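Local coordinates for DNA repair protein RAD2 (Saccharomyces cerevisiae, PDB 4Q0W) that cuts single-stranded DNA as a magnesium-dependent endonuclease and makes an essential incision in nucleotide excision repair of damaged DNA, at residues E22-A30 / L179-T190; R60-I69 / K205-Y213. All coordinates share one frame; numbering follows the deposited sequence. Where two conformers were deposited one is given.

Contact 1 (E22-A30 / L179-T190); sequences EDKRMAVDA and LLQLNLVDGIIT
Arg25 and Asp186 cross at about a right angle just ahead of the pairing of strands 25-29 and 187-189. The carboxylate is turned 52° from the guanidinium plane and is gripped by backbone and side chain together. Arg25 N reaches Asp186 OD2 at 2.9 Å on the anti side, tilted out of the carboxylate plane, and Asp186 N donates back to Arg25 O. Arg25 NH2 adds a salt bridge to Asp186 OD1, unusually short as modelled at 2.5 Å. A bend at chi3 (-55°) folds the arginine chain back over the loop, laying one guanidinium face on the carbonyl carbon of Val185. Beyond the aspartate, Arg25 NH1 bonds Asn183 O (2.8 Å), and NH2 meets Asn183 OD1 from above the amide plane. Asn183, with positive phi, is the C-prime residue of the Schellman motif ending helix 172-181, so the arginine ties that helix end to the strand. With the side chain cut back to an alanine, the Asp186 carboxylate would probably lose its charged mate and Asn183 O and OD1 the donors that fasten the helix end.

Further along, Ala27 N donates to Gly187 O and Ala27 O accepts from Ile189 N at 2.8 Å. The Ile189 CD1 methyl lies across the Met26 chain, 3.7 Å from Met26 CB, while Ala27 CB faces Val185 and Leu179. At the far end Thr190 OG1 donates to Asp29 OD2 (2.8 Å), and Ser31 holds Asp29 OD1. These neighbouring parallel strands of the PIN-like nuclease core lead Asp29, which probably binds magnesium, to the active site.

Contact 2 (R60-I69 / K205-Y213); sequences RICKLLYFGI and KNMFHEKNY. With nucleotides of chain C; nucleotides of chain D.
The turn between strands 202-205 and 213-218 of the I-domain packs on the C-terminal part of helix 52-66, with Phe208 at the third position of a type I beta turn from Asn206 to His209. Arg60 lies over one face of the Phe208 ring: its CD sits 3.7 Å from the Phe208 ring centroid in a CH-pi contact, 14° off the normal. Its chain is extended from CG to NE, and the guanidinium runs on over Phe208 CB with its plane only 4° from that of the ring. Met207 CG covers the opposite face, so the phenyl is sandwiched, and Trp33 meets it edge-to-face. Nearer the helix end, Met207 CE touches Leu64 CD2 at 3.7 Å and meets Ile69 CD1 tip to tip at 3.6 Å; Ile69 N closes the Schellman motif that has Gly68 as its C-prime residue.

The loop and the strand end before it meet DNA. Lys205, fully extended, donates from NZ to OP1 of DT6 of chain C at 2.5 Å, and C5' of DA16 of chain D lies over one face of the His209 ring. Lys63, on the helix, reaches past Phe208 in the opposite direction. Its CG stands anti to the backbone N (chi1 -177°) and the chain stays straight, which carries the ammonium to the turn's backbone: Lys63 NZ donates to Met207 O at 2.9 Å, in the carbonyl plane, and to a water 2.9 Å from NZ.

How the contacts relate
Contacts 1 and 2 both join the N-domain to the I-domain, and their segments alternate along the chain: 22-30, 60-69, 179-190, 205-213. Their centres lie 14 Å apart. Contact 1 pairs two strands inside the mixed sheet; contact 2 sets helix 52-66 and the loop after strand 202-205 over the side of that sheet bearing Met26 and Ile189. They meet directly: Asp23 N lies 2.9 Å from Gly68 O, a probable hydrogen bond, and Met26 packs on Ile69, while Ile189 touches Leu64, Met207 and Phe208. The two regions thus form one continuous core, with the probable magnesium ligand Asp29 at one strand end and DNA at the outer loop.

Contact 1 (E22-A30 / L179-T190)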
loop_
_atom_site.group_PDB
_atom_site.type_symbol
_atom_site.label_atom_id
_atom_site.label_comp_id
_atom_site.label_asym_id
_atom_site.label_seq_id
_atom_site.Cartn_x
_atom_site.Cartn_y
_atom_site.Cartn_z
ATOM N N GLU A 22 -4.695 -20.772 34.576
ATOM C CA GLU A 22 -5.528 -21.471 35.546
ATOM C C GLU A 22 -5.765 -20.625 36.788
ATOM O O GLU A 22 -4.820 -20.070 37.340
ATOM C CB GLU A 22 -4.896 -22.809 35.938
ATOM C CG GLU A 22 -5.691 -23.551 36.981
ATOM C CD GLU A 22 -5.077 -24.893 37.359
ATOM O OE1 GLU A 22 -4.905 -25.136 38.573
ATOM O OE2 GLU A 22 -4.778 -25.701 36.449
ATOM N N ASP A 23 -7.037 -20.518 37.188
ATOM C CA ASP A 23 -7.481 -19.722 38.342
ATOM C C ASP A 23 -7.429 -18.200 38.171
ATOM O O ASP A 23 -7.840 -17.462 39.074
ATOM C CB ASP A 23 -6.774 -20.142 39.635
ATOM C CG ASP A 23 -7.085 -21.572 40.023
ATOM O OD1 ASP A 23 -8.258 -21.973 39.888
ATOM O OD2 ASP A 23 -6.156 -22.296 40.450
ATOM N N LYS A 24 -6.938 -17.718 37.031
ATOM C CA LYS A 24 -6.938 -16.282 36.768
ATOM C C LYS A 24 -8.367 -15.752 36.679
ATOM O O LYS A 24 -9.219 -16.363 36.031
ATOM C CB LYS A 24 -6.195 -15.962 35.468
ATOM C CG LYS A 24 -4.803 -15.373 35.667
ATOM C CD LYS A 24 -3.975 -16.212 36.621
ATOM C CE LYS A 24 -2.633 -15.546 36.918
ATOM N NZ LYS A 24 -1.860 -15.261 35.678
ATOM N N ARG A 25 -8.625 -14.624 37.342
ATOM C CA ARG A 25 -9.886 -13.906 37.161
ATOM C C ARG A 25 -9.680 -13.037 35.924
ATOM O O ARG A 25 -8.708 -12.276 35.858
ATOM C CB ARG A 25 -10.199 -13.017 38.369
ATOM C CG ARG A 25 -10.408 -13.770 39.692
ATOM C CD ARG A 25 -10.325 -12.810 40.875
ATOM N NE ARG A 25 -9.049 -12.088 40.840
ATOM C CZ ARG A 25 -8.815 -10.928 41.449
ATOM N NH1 ARG A 25 -9.762 -10.337 42.163
ATOM N NH2 ARG A 25 -7.629 -10.355 41.331
ATOM N N MET A 26 -10.571 -13.151 34.941
ATOM C CA MET A 26 -10.385 -12.449 33.672
ATOM C C MET A 26 -11.638 -11.680 33.276
ATOM O O MET A 26 -12.722 -12.263 33.168
ATOM C CB MET A 26 -10.040 -13.444 32.557
ATOM C CG MET A 26 -8.689 -14.107 32.679
ATOM S SD MET A 26 -7.335 -13.006 32.218
ATOM C CE MET A 26 -6.254 -14.214 31.442
ATOM N N ALA A 27 -11.509 -10.372 33.069
ATOM C CA ALA A 27 -12.628 -9.616 32.518
ATOM C C ALA A 27 -12.763 -10.001 31.050
ATOM O O ALA A 27 -11.800 -9.881 30.279
ATOM C CB ALA A 27 -12.389 -8.120 32.648
ATOM N N VAL A 28 -13.932 -10.490 30.652
ATOM C CA VAL A 28 -14.116 -10.838 29.244
ATOM C C VAL A 28 -14.910 -9.744 28.558
ATOM O O VAL A 28 -16.052 -9.459 28.942
ATOM C CB VAL A 28 -14.809 -12.207 29.072
ATOM C CG1 VAL A 28 -14.968 -12.550 27.593
ATOM C CG2 VAL A 28 -14.002 -13.288 29.794
ATOM N N ASP A 29 -14.292 -9.112 27.565
ATOM C CA ASP A 29 -14.964 -8.066 26.792
ATOM C C ASP A 29 -15.796 -8.754 25.720
ATOM O O ASP A 29 -15.275 -9.165 24.682
ATOM C CB ASP A 29 -13.931 -7.090 26.187
ATOM C CG ASP A 29 -14.530 -6.167 25.122
ATOM O OD1 ASP A 29 -15.775 -6.065 25.020
ATOM O OD2 ASP A 29 -13.747 -5.532 24.376
ATOM N N ALA A 30 -17.096 -8.879 25.960
ATOM C CA ALA A 30 -17.929 -9.654 25.052
ATOM C C ALA A 30 -18.824 -8.749 24.227
ATOM O O ALA A 30 -19.810 -9.208 23.655
ATOM C CB ALA A 30 -18.756 -10.661 25.832
ATOM N N LEU A 179 -12.118 -2.640 36.129
ATOM C CA LEU A 179 -12.124 -3.858 36.935
ATOM C C LEU A 179 -10.701 -4.275 37.298
ATOM O O LEU A 179 -10.421 -4.673 38.441
ATOM C CB LEU A 179 -12.821 -5.005 36.197
ATOM C CG LEU A 179 -14.304 -4.853 35.872
ATOM C CD1 LEU A 179 -14.861 -6.194 35.387
ATOM C CD2 LEU A 179 -15.100 -4.323 37.072
ATOM N N LEU A 180 -9.799 -4.191 36.326
ATOM C CA LEU A 180 -8.413 -4.561 36.577
ATOM C C LEU A 180 -7.785 -3.582 37.572
ATOM O O LEU A 180 -7.159 -4.002 38.544
ATOM C CB LEU A 180 -7.611 -4.614 35.272
ATOM C CG LEU A 180 -6.136 -5.020 35.394
ATOM C CD1 LEU A 180 -5.971 -6.430 35.987
ATOM C CD2 LEU A 180 -5.438 -4.922 34.044
ATOM N N GLN A 181 -7.982 -2.282 37.349
ATOM C CA GLN A 181 -7.402 -1.261 38.233
ATOM C C GLN A 181 -7.836 -1.442 39.694
ATOM O O GLN A 181 -7.074 -1.151 40.613
ATOM C CB GLN A 181 -7.736 0.152 37.735
ATOM N N LEU A 182 -9.049 -1.952 39.897
ATOM C CA LEU A 182 -9.572 -2.173 41.241
ATOM C C LEU A 182 -9.270 -3.574 41.743
ATOM O O LEU A 182 -9.804 -3.993 42.770
ATOM C CB LEU A 182 -11.079 -1.959 41.260
ATOM C CG LEU A 182 -11.574 -0.564 40.900
ATOM C CD1 LEU A 182 -13.059 -0.595 40.609
ATOM C CD2 LEU A 182 -11.272 0.391 42.042
ATOM N N ASN A 183 -8.433 -4.300 41.006
ATOM C CA ASN A 183 -8.066 -5.673 41.365
ATOM C C ASN A 183 -9.271 -6.621 41.519
ATOM O O ASN A 183 -9.252 -7.557 42.322
ATOM C CB ASN A 183 -7.187 -5.683 42.622
ATOM C CG ASN A 183 -6.516 -7.023 42.860
ATOM O OD1 ASN A 183 -6.012 -7.658 41.923
ATOM N ND2 ASN A 183 -6.518 -7.470 44.114
ATOM N N LEU A 184 -10.323 -6.375 40.747
ATOM C CA LEU A 184 -11.472 -7.274 40.739
ATOM C C LEU A 184 -11.223 -8.446 39.789
ATOM O O LEU A 184 -11.881 -9.491 39.891
ATOM C CB LEU A 184 -12.739 -6.516 40.353
ATOM C CG LEU A 184 -13.141 -5.394 41.315
ATOM C CD1 LEU A 184 -14.471 -4.765 40.911
ATOM C CD2 LEU A 184 -13.205 -5.908 42.752
ATOM N N VAL A 185 -10.279 -8.254 38.861
ATOM C CA VAL A 185 -9.815 -9.308 37.964
ATOM C C VAL A 185 -8.294 -9.267 37.882
ATOM O O VAL A 185 -7.671 -8.339 38.400
ATOM C CB VAL A 185 -10.408 -9.169 36.550
ATOM C CG1 VAL A 185 -11.933 -9.228 36.597
ATOM C CG2 VAL A 185 -9.936 -7.862 35.886
ATOM N N ASP A 186 -7.698 -10.263 37.231
ATOM C CA ASP A 186 -6.247 -10.329 37.105
ATOM C C ASP A 186 -5.778 -10.022 35.702
ATOM O O ASP A 186 -4.577 -9.885 35.460
ATOM C CB ASP A 186 -5.754 -11.723 37.472
ATOM C CG ASP A 186 -6.168 -12.128 38.848
ATOM O OD1 ASP A 186 -5.991 -11.315 39.779
ATOM O OD2 ASP A 186 -6.696 -13.249 38.998
ATOM N N GLY A 187 -6.720 -9.930 34.768
ATOM C CA GLY A 187 -6.370 -9.717 33.373
ATOM C C GLY A 187 -7.603 -9.380 32.558
ATOM O O GLY A 187 -8.731 -9.474 33.060
ATOM N N ILE A 188 -7.391 -8.966 31.310
ATOM C CA ILE A 188 -8.489 -8.603 30.433
ATOM C C ILE A 188 -8.393 -9.360 29.114
ATOM O O ILE A 188 -7.356 -9.353 28.439
ATOM C CB ILE A 188 -8.531 -7.086 30.148
ATOM C CG1 ILE A 188 -8.631 -6.286 31.449
ATOM C CG2 ILE A 188 -9.701 -6.758 29.229
ATOM C CD1 ILE A 188 -8.355 -4.753 31.266
ATOM N N ILE A 189 -9.477 -10.037 28.755
ATOM C CA ILE A 189 -9.527 -10.724 27.483
ATOM C C ILE A 189 -10.287 -9.836 26.505
ATOM O O ILE A 189 -11.495 -9.607 26.667
ATOM C CB ILE A 189 -10.193 -12.123 27.628
ATOM C CG1 ILE A 189 -9.293 -13.065 28.441
ATOM C CG2 ILE A 189 -10.463 -12.739 26.262
ATOM C CD1 ILE A 189 -10.031 -14.319 28.993
ATOM N N THR A 190 -9.567 -9.309 25.520
ATOM C CA THR A 190 -10.153 -8.457 24.479
ATOM C C THR A 190 -9.198 -8.405 23.310
ATOM O O THR A 190 -8.009 -8.699 23.467
ATOM C CB THR A 190 -10.403 -7.003 24.970
ATOM O OG1 THR A 190 -11.111 -6.278 23.953
ATOM C CG2 THR A 190 -9.071 -6.271 25.244
HETATM O O HOH W 1 -6.431 -15.226 40.924
#

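Contact 2 (R60-I69 / K205-Y213)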
loop_
_atom_site.group_PDB
_atom_site.type_symbol
_atom_site.label_atom_id
_atom_site.label_comp_id
_atom_site.label_asym_id
_atom_site.label_seq_id
_atom_site.Cartn_x
_atom_site.Cartn_y
_atom_site.Cartn_z
ATOM N N ARG A 60 -17.015 -20.661 23.566
ATOM C CA ARG A 60 -15.987 -19.832 24.190
ATOM C C ARG A 60 -15.991 -19.977 25.710
ATOM O O ARG A 60 -14.935 -20.025 26.338
ATOM C CB ARG A 60 -16.137 -18.364 23.767
ATOM C CG ARG A 60 -15.827 -18.151 22.296
ATOM C CD ARG A 60 -15.709 -16.673 21.950
ATOM N NE ARG A 60 -15.282 -16.477 20.571
ATOM C CZ ARG A 60 -15.088 -15.284 20.019
ATOM N NH1 ARG A 60 -15.276 -14.185 20.735
ATOM N NH2 ARG A 60 -14.707 -15.189 18.753
ATOM N N ILE A 61 -17.183 -20.055 26.298
ATOM C CA ILE A 61 -17.308 -20.242 27.745
ATOM C C ILE A 61 -16.635 -21.555 28.158
ATOM O O ILE A 61 -15.925 -21.620 29.167
ATOM C CB ILE A 61 -18.790 -20.266 28.172
ATOM C CG1 ILE A 61 -19.385 -18.856 28.122
ATOM C CG2 ILE A 61 -18.958 -20.859 29.574
ATOM C CD1 ILE A 61 -20.924 -18.839 28.203
ATOM N N CYS A 62 -16.855 -22.600 27.367
ATOM C CA CYS A 62 -16.286 -23.902 27.675
ATOM C C CYS A 62 -14.755 -23.858 27.599
ATOM O O CYS A 62 -14.080 -24.475 28.414
ATOM C CB CYS A 62 -16.861 -24.968 26.739
ATOM S SG CYS A 62 -18.610 -25.361 27.105
ATOM N N LYS A 63 -14.214 -23.121 26.631
ATOM C CA LYS A 63 -12.762 -23.005 26.499
ATOM C C LYS A 63 -12.176 -22.354 27.752
ATOM O O LYS A 63 -11.225 -22.873 28.335
ATOM C CB LYS A 63 -12.381 -22.228 25.232
ATOM C CG LYS A 63 -10.861 -22.139 24.991
ATOM C CD LYS A 63 -10.534 -21.592 23.601
ATOM C CE LYS A 63 -9.030 -21.397 23.409
ATOM N NZ LYS A 63 -8.687 -20.867 22.056
ATOM N N LEU A 64 -12.776 -21.244 28.184
ATOM C CA LEU A 64 -12.353 -20.563 29.407
ATOM C C LEU A 64 -12.420 -21.500 30.617
ATOM O O LEU A 64 -11.474 -21.579 31.411
ATOM C CB LEU A 64 -13.215 -19.312 29.653
ATOM C CG LEU A 64 -13.148 -18.199 28.590
ATOM C CD1 LEU A 64 -14.206 -17.134 28.822
ATOM C CD2 LEU A 64 -11.761 -17.568 28.552
ATOM N N LEU A 65 -13.532 -22.215 30.755
ATOM C CA LEU A 65 -13.714 -23.076 31.912
ATOM C C LEU A 65 -12.757 -24.261 31.864
ATOM O O LEU A 65 -12.243 -24.697 32.902
ATOM C CB LEU A 65 -15.171 -23.538 32.031
ATOM C CG LEU A 65 -16.176 -22.473 32.473
ATOM C CD1 LEU A 65 -17.589 -23.056 32.646
ATOM C CD2 LEU A 65 -15.717 -21.758 33.750
ATOM N N TYR A 66 -12.511 -24.762 30.659
ATOM C CA TYR A 66 -11.569 -25.850 30.451
ATOM C C TYR A 66 -10.177 -25.557 31.017
ATOM O O TYR A 66 -9.501 -26.461 31.504
ATOM C CB TYR A 66 -11.435 -26.162 28.962
ATOM C CG TYR A 66 -10.455 -27.294 28.689
ATOM C CD1 TYR A 66 -10.863 -28.627 28.769
ATOM C CD2 TYR A 66 -9.123 -27.034 28.367
ATOM C CE1 TYR A 66 -9.972 -29.668 28.528
ATOM C CE2 TYR A 66 -8.224 -28.068 28.129
ATOM C CZ TYR A 66 -8.656 -29.379 28.209
ATOM O OH TYR A 66 -7.770 -30.400 27.969
ATOM N N PHE A 67 -9.732 -24.306 30.922
ATOM C CA PHE A 67 -8.399 -23.966 31.417
ATOM C C PHE A 67 -8.479 -23.370 32.812
ATOM O O PHE A 67 -7.495 -22.834 33.327
ATOM C CB PHE A 67 -7.684 -23.016 30.457
ATOM C CG PHE A 67 -7.299 -23.659 29.155
ATOM C CD1 PHE A 67 -6.260 -24.584 29.108
ATOM C CD2 PHE A 67 -7.967 -23.341 27.977
ATOM C CE1 PHE A 67 -5.896 -25.189 27.906
ATOM C CE2 PHE A 67 -7.610 -23.945 26.778
ATOM C CZ PHE A 67 -6.569 -24.875 26.747
ATOM N N GLY A 68 -9.657 -23.465 33.421
ATOM C CA GLY A 68 -9.823 -23.047 34.797
ATOM C C GLY A 68 -9.859 -21.542 34.990
ATOM O O GLY A 68 -9.678 -21.044 36.107
ATOM N N ILE A 69 -10.114 -20.810 33.910
ATOM C CA ILE A 69 -10.240 -19.359 34.015
ATOM C C ILE A 69 -11.549 -18.994 34.711
ATOM O O ILE A 69 -12.588 -19.629 34.490
ATOM C CB ILE A 69 -10.121 -18.678 32.624
ATOM C CG1 ILE A 69 -8.686 -18.786 32.115
ATOM C CG2 ILE A 69 -10.519 -17.197 32.672
ATOM C CD1 ILE A 69 -8.555 -18.572 30.622
ATOM N N LYS A 205 -4.845 -11.106 24.010
ATOM C CA LYS A 205 -5.368 -10.952 22.657
ATOM C C LYS A 205 -5.333 -12.297 21.912
ATOM O O LYS A 205 -4.438 -13.124 22.156
ATOM C CB LYS A 205 -4.525 -9.900 21.894
ATOM C CG LYS A 205 -4.887 -9.771 20.422
ATOM C CD LYS A 205 -4.094 -8.713 19.663
ATOM C CE LYS A 205 -4.356 -8.868 18.167
ATOM N NZ LYS A 205 -3.730 -7.790 17.338
ATOM N N ASN A 206 -6.298 -12.511 21.014
ATOM C CA ASN A 206 -6.395 -13.746 20.214
ATOM C C ASN A 206 -6.699 -14.971 21.067
ATOM O O ASN A 206 -6.304 -16.085 20.729
ATOM C CB ASN A 206 -5.123 -13.986 19.376
ATOM C CG ASN A 206 -4.921 -12.935 18.308
ATOM O OD1 ASN A 206 -5.792 -12.096 18.072
ATOM N ND2 ASN A 206 -3.775 -12.980 17.647
ATOM N N MET A 207 -7.395 -14.750 22.178
ATOM C CA MET A 207 -7.785 -15.821 23.089
ATOM C C MET A 207 -8.615 -16.910 22.390
ATOM O O MET A 207 -8.515 -18.083 22.728
ATOM C CB MET A 207 -8.583 -15.232 24.254
ATOM C CG MET A 207 -9.061 -16.244 25.284
ATOM S SD MET A 207 -7.721 -16.796 26.365
ATOM C CE MET A 207 -8.468 -18.280 27.027
ATOM N N PHE A 208 -9.430 -16.528 21.412
ATOM C CA PHE A 208 -10.282 -17.517 20.762
ATOM C C PHE A 208 -9.855 -17.871 19.338
ATOM O O PHE A 208 -10.647 -18.394 18.550
ATOM C CB PHE A 208 -11.756 -17.116 20.888
ATOM C CG PHE A 208 -12.161 -16.881 22.313
ATOM C CD1 PHE A 208 -12.459 -17.948 23.145
ATOM C CD2 PHE A 208 -12.158 -15.605 22.843
ATOM C CE1 PHE A 208 -12.786 -17.745 24.476
ATOM C CE2 PHE A 208 -12.490 -15.389 24.173
ATOM C CZ PHE A 208 -12.805 -16.465 24.989
ATOM N N HIS A 209 -8.588 -17.598 19.024
ATOM C CA HIS A 209 -7.959 -18.188 17.852
ATOM C C HIS A 209 -7.712 -19.668 18.126
ATOM O O HIS A 209 -7.686 -20.095 19.281
ATOM C CB HIS A 209 -6.647 -17.472 17.518
ATOM C CG HIS A 209 -6.840 -16.158 16.829
ATOM N ND1 HIS A 209 -5.864 -15.575 16.050
ATOM C CD2 HIS A 209 -7.902 -15.317 16.796
ATOM C CE1 HIS A 209 -6.315 -14.430 15.568
ATOM N NE2 HIS A 209 -7.549 -14.251 16.003
ATOM N N GLU A 210 -7.535 -20.453 17.070
ATOM C CA GLU A 210 -7.308 -21.887 17.236
ATOM C C GLU A 210 -5.827 -22.199 17.466
ATOM O O GLU A 210 -5.164 -22.774 16.596
ATOM C CB GLU A 210 -7.833 -22.647 16.017
ATOM C CG GLU A 210 -8.841 -23.726 16.362
ATOM C CD GLU A 210 -9.883 -23.248 17.357
ATOM O OE1 GLU A 210 -9.906 -23.779 18.489
ATOM O OE2 GLU A 210 -10.676 -22.343 17.010
ATOM N N LYS A 211 -5.318 -21.820 18.640
ATOM C CA LYS A 211 -3.890 -21.944 18.953
ATOM C C LYS A 211 -3.651 -22.455 20.365
ATOM O O LYS A 211 -4.537 -22.372 21.218
ATOM C CB LYS A 211 -3.193 -20.595 18.794
ATOM C CG LYS A 211 -2.343 -20.478 17.550
ATOM C CD LYS A 211 -2.926 -19.487 16.554
ATOM C CE LYS A 211 -2.166 -19.561 15.238
ATOM N NZ LYS A 211 -2.117 -20.962 14.718
ATOM N N ASN A 212 -2.450 -22.973 20.618
ATOM C CA ASN A 212 -2.109 -23.420 21.970
ATOM C C ASN A 212 -1.752 -22.262 22.908
ATOM O O ASN A 212 -1.723 -22.428 24.141
ATOM C CB ASN A 212 -1.016 -24.507 21.962
ATOM C CG ASN A 212 0.272 -24.066 21.265
ATOM O OD1 ASN A 212 0.607 -22.883 21.221
ATOM N ND2 ASN A 212 1.006 -25.035 20.726
ATOM N N TYR A 213 -1.512 -21.088 22.319
ATOM C CA TYR A 213 -1.104 -19.912 23.082
ATOM C C TYR A 213 -2.037 -18.711 22.871
ATOM O O TYR A 213 -2.875 -18.707 21.966
ATOM C CB TYR A 213 0.344 -19.531 22.736
ATOM C CG TYR A 213 0.509 -18.953 21.347
ATOM C CD1 TYR A 213 0.566 -19.780 20.230
ATOM C CD2 TYR A 213 0.608 -17.579 21.148
ATOM C CE1 TYR A 213 0.712 -19.253 18.947
ATOM C CE2 TYR A 213 0.756 -17.041 19.865
ATOM C CZ TYR A 213 0.808 -17.886 18.774
ATOM O OH TYR A 213 0.958 -17.371 17.506
ATOM P P DT C 6 -4.145 -7.337 14.021
ATOM O OP1 DT C 6 -3.272 -8.192 14.866
ATOM O OP2 DT C 6 -3.811 -5.907 13.786
ATOM O "O5'" DT C 6 -4.332 -8.014 12.575
ATOM C "C5'" DT C 6 -4.816 -9.350 12.428
ATOM C "C4'" DT C 6 -4.999 -9.701 10.957
ATOM O "O4'" DT C 6 -6.097 -8.954 10.364
ATOM C "C3'" DT C 6 -3.786 -9.465 10.053
ATOM O "O3'" DT C 6 -3.476 -10.742 9.483
ATOM C "C2'" DT C 6 -4.245 -8.412 9.031
ATOM C "C1'" DT C 6 -5.761 -8.608 9.031
ATOM N N1 DT C 6 -6.632 -7.432 8.677
ATOM C C2 DT C 6 -7.581 -7.601 7.687
ATOM O O2 DT C 6 -7.726 -8.640 7.067
ATOM N N3 DT C 6 -8.360 -6.505 7.433
ATOM C C4 DT C 6 -8.289 -5.271 8.061
ATOM O O4 DT C 6 -9.044 -4.347 7.746
ATOM C C5 DT C 6 -7.279 -5.159 9.100
ATOM C C7 DT C 6 -7.113 -3.862 9.852
ATOM C C6 DT C 6 -6.508 -6.232 9.361
ATOM P P DA D 16 -8.552 -17.232 10.247
ATOM O OP1 DA D 16 -7.100 -17.186 10.561
ATOM O OP2 DA D 16 -9.103 -18.359 9.455
ATOM O "O5'" DA D 16 -9.399 -17.145 11.604
ATOM C "C5'" DA D 16 -9.075 -16.177 12.593
ATOM C "C4'" DA D 16 -10.317 -15.832 13.391
ATOM O "O4'" DA D 16 -11.272 -15.155 12.536
ATOM C "C3'" DA D 16 -11.082 -17.034 13.949
ATOM O "O3'" DA D 16 -10.797 -17.190 15.345
ATOM C "C2'" DA D 16 -12.563 -16.722 13.674
ATOM C "C1'" DA D 16 -12.511 -15.268 13.202
ATOM N N9 DA D 16 -13.584 -14.829 12.310
ATOM C C8 DA D 16 -14.167 -15.517 11.280
ATOM N N7 DA D 16 -15.109 -14.842 10.659
ATOM C C5 DA D 16 -15.146 -13.623 11.322
ATOM C C6 DA D 16 -15.935 -12.461 11.152
ATOM N N6 DA D 16 -16.875 -12.338 10.207
ATOM N N1 DA D 16 -15.712 -11.420 11.989
ATOM C C2 DA D 16 -14.764 -11.541 12.931
ATOM N N3 DA D 16 -13.967 -12.583 13.187
ATOM C C4 DA D 16 -14.212 -13.601 12.344
HETATM O O HOH W 2 -10.896 -21.060 20.213
#